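Local structure of LbaCas13a (C2c2) (Lachnospiraceae bacterium, 5W1H) at residues 86-91 against 175-180; 744-749 against 787-792; 791-796 against 810-815. The protein binds a mature CRISPR RNA as guide and, as a Cas13a effector nuclease, probably recognises matching RNA and cleaves RNA. All coordinates share one frame; numbering follows the deposited sequence.

Interaction 1. Residues 86-91 against 175-180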
ATOM      1  N   TRP A  86      22.208 -25.068 -22.037  1.00 56.35           N
ATOM      2  CA  TRP A  86      22.535 -26.230 -21.226  1.00 56.98           C
ATOM      3  C   TRP A  86      24.028 -26.544 -21.255  1.00 55.97           C
ATOM      4  O   TRP A  86      24.545 -27.149 -20.310  1.00 51.79           O
ATOM      5  CB  TRP A  86      21.687 -27.408 -21.709  1.00 60.77           C
ATOM      6  CG  TRP A  86      22.072 -28.734 -21.192  1.00 63.60           C
ATOM      7  CD1 TRP A  86      21.507 -29.407 -20.148  1.00 68.61           C
ATOM      8  CD2 TRP A  86      23.091 -29.580 -21.716  1.00 61.76           C
ATOM      9  NE1 TRP A  86      22.127 -30.621 -19.982  1.00 67.16           N
ATOM     10  CE2 TRP A  86      23.105 -30.750 -20.934  1.00 61.63           C
ATOM     11  CE3 TRP A  86      24.001 -29.460 -22.767  1.00 61.51           C
ATOM     12  CZ2 TRP A  86      23.996 -31.791 -21.170  1.00 63.35           C
ATOM     13  CZ3 TRP A  86      24.877 -30.486 -22.998  1.00 57.52           C
ATOM     14  CH2 TRP A  86      24.873 -31.639 -22.206  1.00 61.83           C
ATOM     15  N   PHE A  87      24.735 -26.131 -22.310  1.00 52.31           N
ATOM     16  CA  PHE A  87      26.183 -26.316 -22.356  1.00 51.29           C
ATOM     17  C   PHE A  87      26.896 -25.336 -21.429  1.00 50.52           C
ATOM     18  O   PHE A  87      27.890 -25.692 -20.784  1.00 46.48           O
ATOM     19  CB  PHE A  87      26.682 -26.165 -23.794  1.00 52.80           C
ATOM     20  CG  PHE A  87      28.178 -26.250 -23.938  1.00 50.19           C
ATOM     21  CD1 PHE A  87      28.873 -27.345 -23.459  1.00 55.04           C
ATOM     22  CD2 PHE A  87      28.884 -25.242 -24.572  1.00 49.61           C
ATOM     23  CE1 PHE A  87      30.246 -27.433 -23.598  1.00 56.00           C
ATOM     24  CE2 PHE A  87      30.260 -25.323 -24.717  1.00 50.78           C
ATOM     25  CZ  PHE A  87      30.940 -26.422 -24.229  1.00 53.84           C
ATOM     26  N   LEU A  88      26.398 -24.099 -21.348  1.00 48.07           N
ATOM     27  CA  LEU A  88      26.984 -23.119 -20.439  1.00 46.21           C
ATOM     28  C   LEU A  88      26.838 -23.556 -18.987  1.00 44.41           C
ATOM     29  O   LEU A  88      27.743 -23.344 -18.172  1.00 38.75           O
ATOM     30  CB  LEU A  88      26.331 -21.753 -20.645  1.00 44.71           C
ATOM     31  CG  LEU A  88      26.246 -21.219 -22.074  1.00 46.95           C
ATOM     32  CD1 LEU A  88      25.400 -19.959 -22.107  1.00 44.83           C
ATOM     33  CD2 LEU A  88      27.629 -20.954 -22.640  1.00 43.69           C
ATOM     34  N   SER A  89      25.698 -24.159 -18.641  1.00 44.68           N
ATOM     35  CA  SER A  89      25.482 -24.593 -17.265  1.00 46.33           C
ATOM     36  C   SER A  89      26.430 -25.719 -16.872  1.00 44.11           C
ATOM     37  O   SER A  89      26.839 -25.803 -15.709  1.00 42.84           O
ATOM     38  CB  SER A  89      24.030 -25.029 -17.076  1.00 48.06           C
ATOM     39  OG  SER A  89      23.661 -25.989 -18.050  1.00 53.28           O
ATOM     40  N   GLU A  90      26.794 -26.585 -17.822  1.00 44.05           N
ATOM     41  CA  GLU A  90      27.706 -27.681 -17.514  1.00 43.88           C
ATOM     42  C   GLU A  90      29.122 -27.174 -17.272  1.00 43.11           C
ATOM     43  O   GLU A  90      29.842 -27.710 -16.421  1.00 42.23           O
ATOM     44  CB  GLU A  90      27.692 -28.710 -18.644  1.00 48.88           C
ATOM     45  CG  GLU A  90      26.415 -29.529 -18.711  1.00 53.53           C
ATOM     46  CD  GLU A  90      26.221 -30.400 -17.486  1.00 50.26           C
ATOM     47  OE1 GLU A  90      27.067 -31.287 -17.245  1.00 54.25           O
ATOM     48  OE2 GLU A  90      25.230 -30.189 -16.757  1.00 55.43           O
ATOM     49  N   ILE A  91      29.542 -26.147 -18.013  1.00 41.15           N
ATOM     50  CA  ILE A  91      30.864 -25.561 -17.797  1.00 40.84           C
ATOM     51  C   ILE A  91      30.944 -24.940 -16.410  1.00 38.81           C
ATOM     52  O   ILE A  91      31.917 -25.141 -15.672  1.00 39.51           O
ATOM     53  CB  ILE A  91      31.176 -24.529 -18.896  1.00 38.67           C
ATOM     54  CG1 ILE A  91      31.191 -25.203 -20.267  1.00 43.73           C
ATOM     55  CG2 ILE A  91      32.499 -23.831 -18.614  1.00 39.74           C
ATOM     56  CD1 ILE A  91      31.180 -24.228 -21.422  1.00 43.73           C
ATOM     57  N   GLU A 175      35.211 -17.146 -27.236  1.00 42.51           N
ATOM     58  CA  GLU A 175      35.097 -15.886 -26.511  1.00 40.29           C
ATOM     59  C   GLU A 175      33.640 -15.558 -26.209  1.00 40.74           C
ATOM     60  O   GLU A 175      33.330 -15.019 -25.139  1.00 38.05           O
ATOM     61  CB  GLU A 175      35.754 -14.753 -27.301  1.00 38.65           C
ATOM     62  CG  GLU A 175      35.788 -13.440 -26.534  1.00 39.70           C
ATOM     63  CD  GLU A 175      36.485 -12.317 -27.278  1.00 39.53           C
ATOM     64  OE1 GLU A 175      37.166 -12.588 -28.290  1.00 43.64           O
ATOM     65  OE2 GLU A 175      36.347 -11.155 -26.845  1.00 41.43           O
ATOM     66  N   ASP A 176      32.730 -15.884 -27.132  1.00 40.99           N
ATOM     67  CA  ASP A 176      31.315 -15.610 -26.899  1.00 39.16           C
ATOM     68  C   ASP A 176      30.755 -16.486 -25.784  1.00 39.25           C
ATOM     69  O   ASP A 176      29.930 -16.029 -24.984  1.00 36.70           O
ATOM     70  CB  ASP A 176      30.518 -15.809 -28.189  1.00 43.11           C
ATOM     71  CG  ASP A 176      29.029 -15.570 -27.997  1.00 44.66           C
ATOM     72  OD1 ASP A 176      28.648 -14.438 -27.634  1.00 48.19           O
ATOM     73  OD2 ASP A 176      28.239 -16.514 -28.208  1.00 46.09           O
ATOM     74  N   ILE A 177      31.185 -17.748 -25.718  1.00 37.96           N
ATOM     75  CA  ILE A 177      30.738 -18.634 -24.645  1.00 37.38           C
ATOM     76  C   ILE A 177      31.159 -18.082 -23.290  1.00 35.03           C
ATOM     77  O   ILE A 177      30.374 -18.068 -22.333  1.00 33.70           O
ATOM     78  CB  ILE A 177      31.280 -20.057 -24.866  1.00 38.94           C
ATOM     79  CG1 ILE A 177      30.579 -20.718 -26.054  1.00 43.59           C
ATOM     80  CG2 ILE A 177      31.123 -20.895 -23.604  1.00 38.82           C
ATOM     81  CD1 ILE A 177      31.056 -22.127 -26.328  1.00 46.83           C
ATOM     82  N   ILE A 178      32.405 -17.618 -23.186  1.00 32.95           N
ATOM     83  CA  ILE A 178      32.878 -17.017 -21.943  1.00 33.36           C
ATOM     84  C   ILE A 178      32.076 -15.760 -21.625  1.00 30.82           C
ATOM     85  O   ILE A 178      31.697 -15.524 -20.470  1.00 27.60           O
ATOM     86  CB  ILE A 178      34.389 -16.738 -22.039  1.00 29.28           C
ATOM     87  CG1 ILE A 178      35.161 -18.061 -21.991  1.00 31.51           C
ATOM     88  CG2 ILE A 178      34.841 -15.789 -20.939  1.00 27.61           C
ATOM     89  CD1 ILE A 178      36.629 -17.942 -22.350  1.00 31.08           C
ATOM     90  N   ASP A 179      31.782 -14.951 -22.647  1.00 32.44           N
ATOM     91  CA  ASP A 179      30.958 -13.762 -22.447  1.00 32.93           C
ATOM     92  C   ASP A 179      29.595 -14.121 -21.867  1.00 31.86           C
ATOM     93  O   ASP A 179      29.117 -13.466 -20.933  1.00 35.07           O
ATOM     94  CB  ASP A 179      30.790 -13.009 -23.767  1.00 34.87           C
ATOM     95  CG  ASP A 179      32.046 -12.266 -24.180  1.00 38.99           C
ATOM     96  OD1 ASP A 179      32.876 -11.960 -23.300  1.00 37.20           O
ATOM     97  OD2 ASP A 179      32.198 -11.977 -25.385  1.00 40.55           O
ATOM     98  N   ARG A 180      28.954 -15.159 -22.408  1.00 32.43           N
ATOM     99  CA  ARG A 180      27.625 -15.541 -21.939  1.00 35.15           C
ATOM    100  C   ARG A 180      27.669 -16.080 -20.513  1.00 34.74           C
ATOM    101  O   ARG A 180      26.769 -15.798 -19.711  1.00 34.18           O
ATOM    102  CB  ARG A 180      27.014 -16.569 -22.893  1.00 38.19           C
ATOM    103  CG  ARG A 180      26.687 -15.997 -24.268  1.00 37.57           C
ATOM    104  CD  ARG A 180      26.273 -17.070 -25.267  1.00 41.43           C
ATOM    105  NE  ARG A 180      25.992 -16.487 -26.578  1.00 42.04           N
ATOM    106  CZ  ARG A 180      24.773 -16.207 -27.029  1.00 46.50           C
ATOM    107  NH1 ARG A 180      23.708 -16.469 -26.282  1.00 46.22           N
ATOM    108  NH2 ARG A 180      24.616 -15.668 -28.230  1.00 51.13           N
TER
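Leu88 and Ile177 bring the two helices closest, with 7.2 Å between Leu88 CA and Ile177 CA. The axes of the short segments 86-91 and 175-180 pass 10.5 Å apart at 76°, a steep, nearly perpendicular crossing. Ile177 is the centre of the contact, its branches shared among Phe87, Leu88 and Ile91, which line one face of helix 83-96. Its CG2, anti to the backbone N (chi1 of the CG1 branch -71°), meets Leu88 CD2 at 3.6 Å and, more loosely, Ile91 CD1 at 4.0 Å. The other branch runs out to Phe87, where Ile177 CD1 comes to the edge of the ring, in its plane, 3.7 Å from Phe87 CE2. One face of that ring is taken by Ile91 CD1 from the next turn of its own helix, 3.5 Å above the ring plane and toward the rim. A beta-branched isoleucine suits this place because a methyl (CG2) and an ethyl arm (CG1-CD1) leave the same CB and reach different neighbours.

This is apolar helix-helix packing in the N-terminal part of the protein, where the chain between the segments is rich in helix and has no strand. Leu88 and Ile91 also reach Ile181, one turn on from Ile177. Ile178 turns from the contact to Leu203 and Met204 of helix 193-206, so helix 175-185 is covered on another flank as well.

Arg180 contributes its aliphatic root: its CB lies 3.8 Å from Leu88 CD1, while the extended chain carries the guanidinium elsewhere. There, as part of a salt bridge, Arg180 NE donates to Asp176 OD2 at 2.8 Å, fairly straight at 161°, on the syn side but tilted out of the carboxylate plane, and NH2 makes a salt bridge with Asp356.

Interaction 2. Residues 744-749 against 787-792; sequences TKATKV and NDFGQR
Thr747 and Gly790 make this an intimate backbone-to-backbone contact, in which the end of helix 736-746 and the turn after it lie directly on helix 783-799. The Thr747 CA to Gly790 CA distance is just 4.1 Å, an approach made possible by the hydrogen atoms that are all glycine presents on this face. Ala746 O sits 3.7 Å from Gly790 CA and is buried there without a polar partner in the model, which is less surprising in a carbonyl at the end of a helix, where the run of backbone hydrogen bonds stops.

Thr747, the first residue beyond helical backbone angles, uses its two branches differently. With chi1 at 63°, its OG1 lies between the backbone N and the carbonyl carbon and is hydrogen-bonded to Ile743 O, one turn back, whereas CG2 is left for the neighbouring helix and rests 3.4 Å from Gly790 O. A hydroxyl and a methyl on one CB therefore serve the helix end and the packing together. Ala746 is small enough to lie close to its neighbour, and Ala746 CB meets the edge of the Phe789 ring, near its plane, 3.9 Å from CE2. Farther along, Val749 CG1 settles against the backbone of Asn787, 4.0 Å from Asn787 N, where valine's short branched side chain fits against the helix.

Around the contact the packing is helical. Helix 843-861 places Asn849 against both Ala746 and Phe789 and adds Leu845 to Phe789, while helix 805-816 reaches the same ring through Ile812.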
ATOM      1  N   THR A 744       2.122 -28.027  20.551  1.00 49.44           N
ATOM      2  CA  THR A 744       2.701 -29.367  20.597  1.00 48.11           C
ATOM      3  C   THR A 744       2.721 -30.012  19.215  1.00 49.24           C
ATOM      4  O   THR A 744       3.699 -30.674  18.846  1.00 52.62           O
ATOM      5  CB  THR A 744       1.925 -30.238  21.586  1.00 48.58           C
ATOM      6  OG1 THR A 744       0.576 -30.391  21.131  1.00 52.05           O
ATOM      7  CG2 THR A 744       1.916 -29.593  22.965  1.00 42.39           C
ATOM      8  N   LYS A 745       1.657 -29.821  18.430  1.00 45.88           N
ATOM      9  CA  LYS A 745       1.602 -30.427  17.103  1.00 48.10           C
ATOM     10  C   LYS A 745       2.515 -29.707  16.117  1.00 50.96           C
ATOM     11  O   LYS A 745       3.131 -30.347  15.255  1.00 48.00           O
ATOM     12  CB  LYS A 745       0.165 -30.437  16.583  1.00 50.74           C
ATOM     13  CG  LYS A 745      -0.647 -31.651  16.998  1.00 53.97           C
ATOM     14  CD  LYS A 745      -1.919 -31.754  16.169  1.00 58.35           C
ATOM     15  CE  LYS A 745      -2.514 -33.151  16.231  1.00 58.59           C
ATOM     16  NZ  LYS A 745      -3.545 -33.351  15.174  1.00 59.39           N
ATOM     17  N   ALA A 746       2.608 -28.378  16.215  1.00 49.09           N
ATOM     18  CA  ALA A 746       3.441 -27.630  15.277  1.00 47.43           C
ATOM     19  C   ALA A 746       4.919 -27.929  15.476  1.00 47.16           C
ATOM     20  O   ALA A 746       5.700 -27.846  14.521  1.00 48.50           O
ATOM     21  CB  ALA A 746       3.181 -26.129  15.416  1.00 43.58           C
ATOM     22  N   THR A 747       5.317 -28.277  16.698  1.00 47.45           N
ATOM     23  CA  THR A 747       6.705 -28.563  17.032  1.00 52.80           C
ATOM     24  C   THR A 747       7.009 -30.059  17.047  1.00 56.33           C
ATOM     25  O   THR A 747       8.038 -30.468  17.598  1.00 56.81           O
ATOM     26  CB  THR A 747       7.059 -27.942  18.386  1.00 51.18           C
ATOM     27  OG1 THR A 747       6.261 -28.542  19.415  1.00 50.57           O
ATOM     28  CG2 THR A 747       6.803 -26.438  18.369  1.00 50.69           C
ATOM     29  N   LYS A 748       6.135 -30.881  16.456  1.00 55.10           N
ATOM     30  CA  LYS A 748       6.359 -32.325  16.429  1.00 56.27           C
ATOM     31  C   LYS A 748       7.673 -32.662  15.733  1.00 59.07           C
ATOM     32  O   LYS A 748       8.557 -33.300  16.315  1.00 62.41           O
ATOM     33  CB  LYS A 748       5.179 -33.029  15.745  1.00 57.99           C
ATOM     34  CG  LYS A 748       5.354 -34.546  15.547  1.00 60.39           C
ATOM     35  CD  LYS A 748       5.908 -34.891  14.159  1.00 62.22           C
ATOM     36  CE  LYS A 748       6.723 -36.182  14.170  1.00 67.15           C
ATOM     37  NZ  LYS A 748       7.481 -36.381  12.900  1.00 69.80           N
ATOM     38  N   VAL A 749       7.816 -32.236  14.476  1.00 59.38           N
ATOM     39  CA  VAL A 749       8.994 -32.586  13.686  1.00 57.14           C
ATOM     40  C   VAL A 749      10.262 -32.016  14.307  1.00 59.36           C
ATOM     41  O   VAL A 749      11.347 -32.593  14.166  1.00 61.70           O
ATOM     42  CB  VAL A 749       8.799 -32.118  12.228  1.00 60.35           C
ATOM     43  CG1 VAL A 749      10.045 -32.380  11.394  1.00 61.26           C
ATOM     44  CG2 VAL A 749       7.595 -32.814  11.615  1.00 58.31           C
ATOM     45  N   ASN A 787      10.893 -28.628  10.339  1.00 56.59           N
ATOM     46  CA  ASN A 787      11.815 -28.594  11.469  1.00 55.75           C
ATOM     47  C   ASN A 787      12.139 -27.158  11.863  1.00 55.67           C
ATOM     48  O   ASN A 787      12.107 -26.806  13.049  1.00 51.18           O
ATOM     49  CB  ASN A 787      13.094 -29.363  11.132  1.00 58.39           C
ATOM     50  CG  ASN A 787      14.104 -29.333  12.266  1.00 60.32           C
ATOM     51  OD1 ASN A 787      13.832 -29.808  13.369  1.00 64.94           O
ATOM     52  ND2 ASN A 787      15.283 -28.785  11.993  1.00 56.46           N
ATOM     53  N   ASP A 788      12.450 -26.312  10.880  1.00 58.68           N
ATOM     54  CA  ASP A 788      12.734 -24.910  11.171  1.00 58.59           C
ATOM     55  C   ASP A 788      11.486 -24.193  11.674  1.00 52.77           C
ATOM     56  O   ASP A 788      11.561 -23.385  12.608  1.00 51.58           O
ATOM     57  CB  ASP A 788      13.293 -24.221   9.925  1.00 58.14           C
ATOM     58  CG  ASP A 788      14.181 -23.037  10.260  1.00 65.91           C
ATOM     59  OD1 ASP A 788      13.847 -22.277  11.194  1.00 64.82           O
ATOM     60  OD2 ASP A 788      15.220 -22.867   9.587  1.00 68.55           O
ATOM     61  N   PHE A 789      10.330 -24.482  11.070  1.00 51.51           N
ATOM     62  CA  PHE A 789       9.073 -23.907  11.540  1.00 52.10           C
ATOM     63  C   PHE A 789       8.811 -24.273  12.995  1.00 50.25           C
ATOM     64  O   PHE A 789       8.387 -23.426  13.789  1.00 48.89           O
ATOM     65  CB  PHE A 789       7.925 -24.381  10.645  1.00 50.19           C
ATOM     66  CG  PHE A 789       6.569 -23.877  11.061  1.00 47.54           C
ATOM     67  CD1 PHE A 789       6.106 -22.648  10.620  1.00 48.81           C
ATOM     68  CD2 PHE A 789       5.747 -24.645  11.871  1.00 48.59           C
ATOM     69  CE1 PHE A 789       4.855 -22.186  10.992  1.00 47.27           C
ATOM     70  CE2 PHE A 789       4.496 -24.188  12.248  1.00 49.04           C
ATOM     71  CZ  PHE A 789       4.050 -22.956  11.807  1.00 45.32           C
ATOM     72  N   GLY A 790       9.065 -25.529  13.362  1.00 51.63           N
ATOM     73  CA  GLY A 790       8.846 -25.947  14.737  1.00 50.23           C
ATOM     74  C   GLY A 790       9.777 -25.259  15.717  1.00 48.88           C
ATOM     75  O   GLY A 790       9.358 -24.860  16.806  1.00 46.49           O
ATOM     76  N   GLN A 791      11.051 -25.110  15.348  1.00 52.04           N
ATOM     77  CA  GLN A 791      11.993 -24.437  16.236  1.00 56.54           C
ATOM     78  C   GLN A 791      11.650 -22.963  16.404  1.00 53.80           C
ATOM     79  O   GLN A 791      11.853 -22.399  17.486  1.00 54.40           O
ATOM     80  CB  GLN A 791      13.421 -24.601  15.716  1.00 57.23           C
ATOM     81  CG  GLN A 791      14.176 -25.758  16.353  1.00 58.27           C
ATOM     82  CD  GLN A 791      14.478 -25.520  17.824  1.00 63.21           C
ATOM     83  OE1 GLN A 791      14.544 -24.377  18.280  1.00 63.68           O
ATOM     84  NE2 GLN A 791      14.660 -26.601  18.575  1.00 63.68           N
ATOM     85  N   ARG A 792      11.126 -22.326  15.354  1.00 52.53           N
ATOM     86  CA  ARG A 792      10.679 -20.943  15.479  1.00 51.80           C
ATOM     87  C   ARG A 792       9.543 -20.822  16.485  1.00 50.19           C
ATOM     88  O   ARG A 792       9.529 -19.901  17.311  1.00 47.96           O
ATOM     89  CB  ARG A 792      10.247 -20.406  14.113  1.00 53.26           C
ATOM     90  CG  ARG A 792      11.365 -19.761  13.318  1.00 56.47           C
ATOM     91  CD  ARG A 792      11.888 -18.537  14.038  1.00 58.21           C
ATOM     92  NE  ARG A 792      10.795 -17.768  14.629  1.00 62.51           N
ATOM     93  CZ  ARG A 792      10.949 -16.608  15.255  1.00 61.37           C
ATOM     94  NH1 ARG A 792      12.153 -16.059  15.362  1.00 59.20           N
ATOM     95  NH2 ARG A 792       9.894 -15.979  15.755  1.00 62.07           N
TER

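Interaction 3. Residues 791-796 against 810-815; sequences QRIKNI and QLIMTE
Ile793 and Ile796 face Leu811 and Ile812 across a helical hairpin, formed by helices 783-799 and 805-816 with a short connection between them. The segment axes run 10.7 Å apart at 127°, roughly antiparallel but strongly splayed.

Ile812 is the wedge. It crosses both Ile793 and Ile796 at about a right angle, and its CG1 lies 3.6 Å from Ile793 CD1 and 3.9 Å from Ile796 CD1. Ile793 gets there by folding its chain at chi2 (-74°), which swings CD1 toward the partner helix although its CB does not aim at it. Ile796 and Leu811 instead slide past one another in opposite directions, Ile796 CG2 touching Leu811 CD1 at 3.6 Å and Ile796 CD1 lying 3.7 Å from Leu811 CB. Branched aliphatic residues suit this seam, for they interlock without needing polar partners.

At the edge, Arg792 and Glu815 approach from opposite directions. The carboxylate stands over one guanidinium face, with the two planes perpendicular; no N-H points at the oxygen, so any attraction is probably one of charge, and the place of Glu815 OE2 is doubtful. The far side of helix 805-816 reaches the guide, where Met813 packs on an RNA sugar. Beyond the seam, Thr814 OG1 turns back on its own helix and donates to Gln810 O at 2.8 Å.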
ATOM      1  N   GLN A 791      11.051 -25.110  15.348  1.00 52.04           N
ATOM      2  CA  GLN A 791      11.993 -24.437  16.236  1.00 56.54           C
ATOM      3  C   GLN A 791      11.650 -22.963  16.404  1.00 53.80           C
ATOM      4  O   GLN A 791      11.853 -22.399  17.486  1.00 54.40           O
ATOM      5  CB  GLN A 791      13.421 -24.601  15.716  1.00 57.23           C
ATOM      6  CG  GLN A 791      14.176 -25.758  16.353  1.00 58.27           C
ATOM      7  CD  GLN A 791      14.478 -25.520  17.824  1.00 63.21           C
ATOM      8  OE1 GLN A 791      14.544 -24.377  18.280  1.00 63.68           O
ATOM      9  NE2 GLN A 791      14.660 -26.601  18.575  1.00 63.68           N
ATOM     10  N   ARG A 792      11.126 -22.326  15.354  1.00 52.53           N
ATOM     11  CA  ARG A 792      10.679 -20.943  15.479  1.00 51.80           C
ATOM     12  C   ARG A 792       9.543 -20.822  16.485  1.00 50.19           C
ATOM     13  O   ARG A 792       9.529 -19.901  17.311  1.00 47.96           O
ATOM     14  CB  ARG A 792      10.247 -20.406  14.113  1.00 53.26           C
ATOM     15  CG  ARG A 792      11.365 -19.761  13.318  1.00 56.47           C
ATOM     16  CD  ARG A 792      11.888 -18.537  14.038  1.00 58.21           C
ATOM     17  NE  ARG A 792      10.795 -17.768  14.629  1.00 62.51           N
ATOM     18  CZ  ARG A 792      10.949 -16.608  15.255  1.00 61.37           C
ATOM     19  NH1 ARG A 792      12.153 -16.059  15.362  1.00 59.20           N
ATOM     20  NH2 ARG A 792       9.894 -15.979  15.755  1.00 62.07           N
ATOM     21  N   ILE A 793       8.580 -21.747  16.432  1.00 50.11           N
ATOM     22  CA  ILE A 793       7.483 -21.743  17.398  1.00 47.46           C
ATOM     23  C   ILE A 793       8.021 -21.918  18.813  1.00 49.24           C
ATOM     24  O   ILE A 793       7.559 -21.263  19.755  1.00 47.71           O
ATOM     25  CB  ILE A 793       6.456 -22.837  17.042  1.00 44.10           C
ATOM     26  CG1 ILE A 793       5.867 -22.597  15.649  1.00 46.18           C
ATOM     27  CG2 ILE A 793       5.353 -22.902  18.089  1.00 43.78           C
ATOM     28  CD1 ILE A 793       4.880 -21.460  15.587  1.00 48.79           C
ATOM     29  N   LYS A 794       9.011 -22.802  18.982  1.00 51.62           N
ATOM     30  CA  LYS A 794       9.592 -23.033  20.300  1.00 54.81           C
ATOM     31  C   LYS A 794      10.228 -21.764  20.856  1.00 54.56           C
ATOM     32  O   LYS A 794      10.060 -21.440  22.037  1.00 54.05           O
ATOM     33  CB  LYS A 794      10.627 -24.156  20.225  1.00 56.99           C
ATOM     34  CG  LYS A 794      10.069 -25.494  19.773  1.00 62.36           C
ATOM     35  CD  LYS A 794      11.173 -26.397  19.241  1.00 63.77           C
ATOM     36  CE  LYS A 794      11.673 -27.368  20.298  1.00 68.84           C
ATOM     37  NZ  LYS A 794      12.046 -26.716  21.581  1.00 66.32           N
ATOM     38  N   ASN A 795      10.971 -21.038  20.017  1.00 53.95           N
ATOM     39  CA  ASN A 795      11.581 -19.787  20.456  1.00 55.80           C
ATOM     40  C   ASN A 795      10.523 -18.783  20.897  1.00 53.29           C
ATOM     41  O   ASN A 795      10.693 -18.095  21.911  1.00 52.80           O
ATOM     42  CB  ASN A 795      12.442 -19.209  19.329  1.00 55.12           C
ATOM     43  CG  ASN A 795      13.392 -18.121  19.806  1.00 58.31           C
ATOM     44  OD1 ASN A 795      13.137 -17.439  20.798  1.00 60.67           O
ATOM     45  ND2 ASN A 795      14.499 -17.955  19.090  1.00 58.37           N
ATOM     46  N   ILE A 796       9.413 -18.698  20.158  1.00 50.69           N
ATOM     47  CA  ILE A 796       8.388 -17.699  20.456  1.00 49.16           C
ATOM     48  C   ILE A 796       7.767 -17.953  21.824  1.00 47.85           C
ATOM     49  O   ILE A 796       7.577 -17.026  22.621  1.00 44.27           O
ATOM     50  CB  ILE A 796       7.320 -17.685  19.348  1.00 48.35           C
ATOM     51  CG1 ILE A 796       7.906 -17.125  18.050  1.00 44.40           C
ATOM     52  CG2 ILE A 796       6.102 -16.887  19.789  1.00 44.24           C
ATOM     53  CD1 ILE A 796       6.996 -17.271  16.848  1.00 43.81           C
ATOM     54  N   GLN A 810       0.966 -14.101  14.353  1.00 30.19           N
ATOM     55  CA  GLN A 810       1.481 -12.804  13.922  1.00 30.49           C
ATOM     56  C   GLN A 810       3.004 -12.801  13.882  1.00 33.28           C
ATOM     57  O   GLN A 810       3.607 -12.291  12.929  1.00 35.52           O
ATOM     58  CB  GLN A 810       0.965 -11.704  14.851  1.00 29.53           C
ATOM     59  CG  GLN A 810      -0.532 -11.445  14.732  1.00 28.70           C
ATOM     60  CD  GLN A 810      -1.110 -10.728  15.940  1.00 28.90           C
ATOM     61  OE1 GLN A 810      -2.311 -10.464  16.000  1.00 30.95           O
ATOM     62  NE2 GLN A 810      -0.258 -10.406  16.906  1.00 26.50           N
ATOM     63  N   LEU A 811       3.645 -13.367  14.907  1.00 31.77           N
ATOM     64  CA  LEU A 811       5.104 -13.396  14.935  1.00 35.46           C
ATOM     65  C   LEU A 811       5.658 -14.270  13.817  1.00 41.85           C
ATOM     66  O   LEU A 811       6.658 -13.915  13.182  1.00 44.15           O
ATOM     67  CB  LEU A 811       5.592 -13.876  16.300  1.00 33.40           C
ATOM     68  CG  LEU A 811       5.383 -12.868  17.436  1.00 37.98           C
ATOM     69  CD1 LEU A 811       5.829 -13.432  18.772  1.00 41.15           C
ATOM     70  CD2 LEU A 811       6.114 -11.567  17.136  1.00 34.00           C
ATOM     71  N   ILE A 812       5.012 -15.407  13.549  1.00 38.54           N
ATOM     72  CA  ILE A 812       5.446 -16.274  12.454  1.00 38.13           C
ATOM     73  C   ILE A 812       5.290 -15.560  11.118  1.00 41.52           C
ATOM     74  O   ILE A 812       6.220 -15.516  10.302  1.00 47.33           O
ATOM     75  CB  ILE A 812       4.669 -17.602  12.478  1.00 38.32           C
ATOM     76  CG1 ILE A 812       5.222 -18.522  13.565  1.00 39.24           C
ATOM     77  CG2 ILE A 812       4.728 -18.284  11.119  1.00 39.40           C
ATOM     78  CD1 ILE A 812       6.621 -19.029  13.276  1.00 42.47           C
ATOM     79  N   MET A 813       4.109 -14.986  10.872  1.00 41.80           N
ATOM     80  CA  MET A 813       3.849 -14.330   9.595  1.00 46.82           C
ATOM     81  C   MET A 813       4.704 -13.086   9.394  1.00 50.68           C
ATOM     82  O   MET A 813       4.835 -12.622   8.256  1.00 51.27           O
ATOM     83  CB  MET A 813       2.370 -13.962   9.479  1.00 41.83           C
ATOM     84  CG  MET A 813       1.460 -15.132   9.146  1.00 46.89           C
ATOM     85  SD  MET A 813       1.770 -15.794   7.498  1.00 54.40           S
ATOM     86  CE  MET A 813       1.514 -14.327   6.497  1.00 46.36           C
ATOM     87  N   THR A 814       5.288 -12.542  10.463  1.00 48.70           N
ATOM     88  CA  THR A 814       6.104 -11.339  10.336  1.00 53.09           C
ATOM     89  C   THR A 814       7.353 -11.611   9.505  1.00 54.20           C
ATOM     90  O   THR A 814       7.593 -10.954   8.485  1.00 58.00           O
ATOM     91  CB  THR A 814       6.472 -10.808  11.724  1.00 50.05           C
ATOM     92  OG1 THR A 814       5.318 -10.205  12.323  1.00 46.73           O
ATOM     93  CG2 THR A 814       7.588  -9.775  11.629  1.00 50.90           C
ATOM     94  N   GLU A 815       8.162 -12.586   9.922  1.00 57.47           N
ATOM     95  CA  GLU A 815       9.379 -12.907   9.186  1.00 59.96           C
ATOM     96  C   GLU A 815       9.099 -13.625   7.877  1.00 60.13           C
ATOM     97  O   GLU A 815       9.986 -13.683   7.018  1.00 62.26           O
ATOM     98  CB  GLU A 815      10.308 -13.760  10.044  1.00 59.87           C
ATOM     99  CG  GLU A 815      10.439 -13.263  11.459  1.00 62.64           C
ATOM    100  CD  GLU A 815       9.994 -14.295  12.460  1.00 63.19           C
ATOM    101  OE1 GLU A 815       8.971 -14.970  12.215  1.00 65.50           O
ATOM    102  OE2 GLU A 815      10.678 -14.439  13.489  1.00 60.96           O
TER

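In the fold
From the N terminus, interaction 1 comes first: it brings helix 175-185 back onto helix 83-96 and closes a loop of 83 residues that is finished long before the other two begin. Its centre lies about 43 Å from either of theirs. Interaction 2 closes a shorter loop, much of which is not modelled, by joining the end of helix 736-746 to helix 783-799. Interaction 3 starts where interaction 2 stops, sharing Gln791 and Arg792, and folds helix 805-816 back across 13 residues. The three therefore follow in series, neither nesting nor crossing. Helix 783-799 is common to the last two, and they touch directly: Thr747 packs on Ile793 and Lys794.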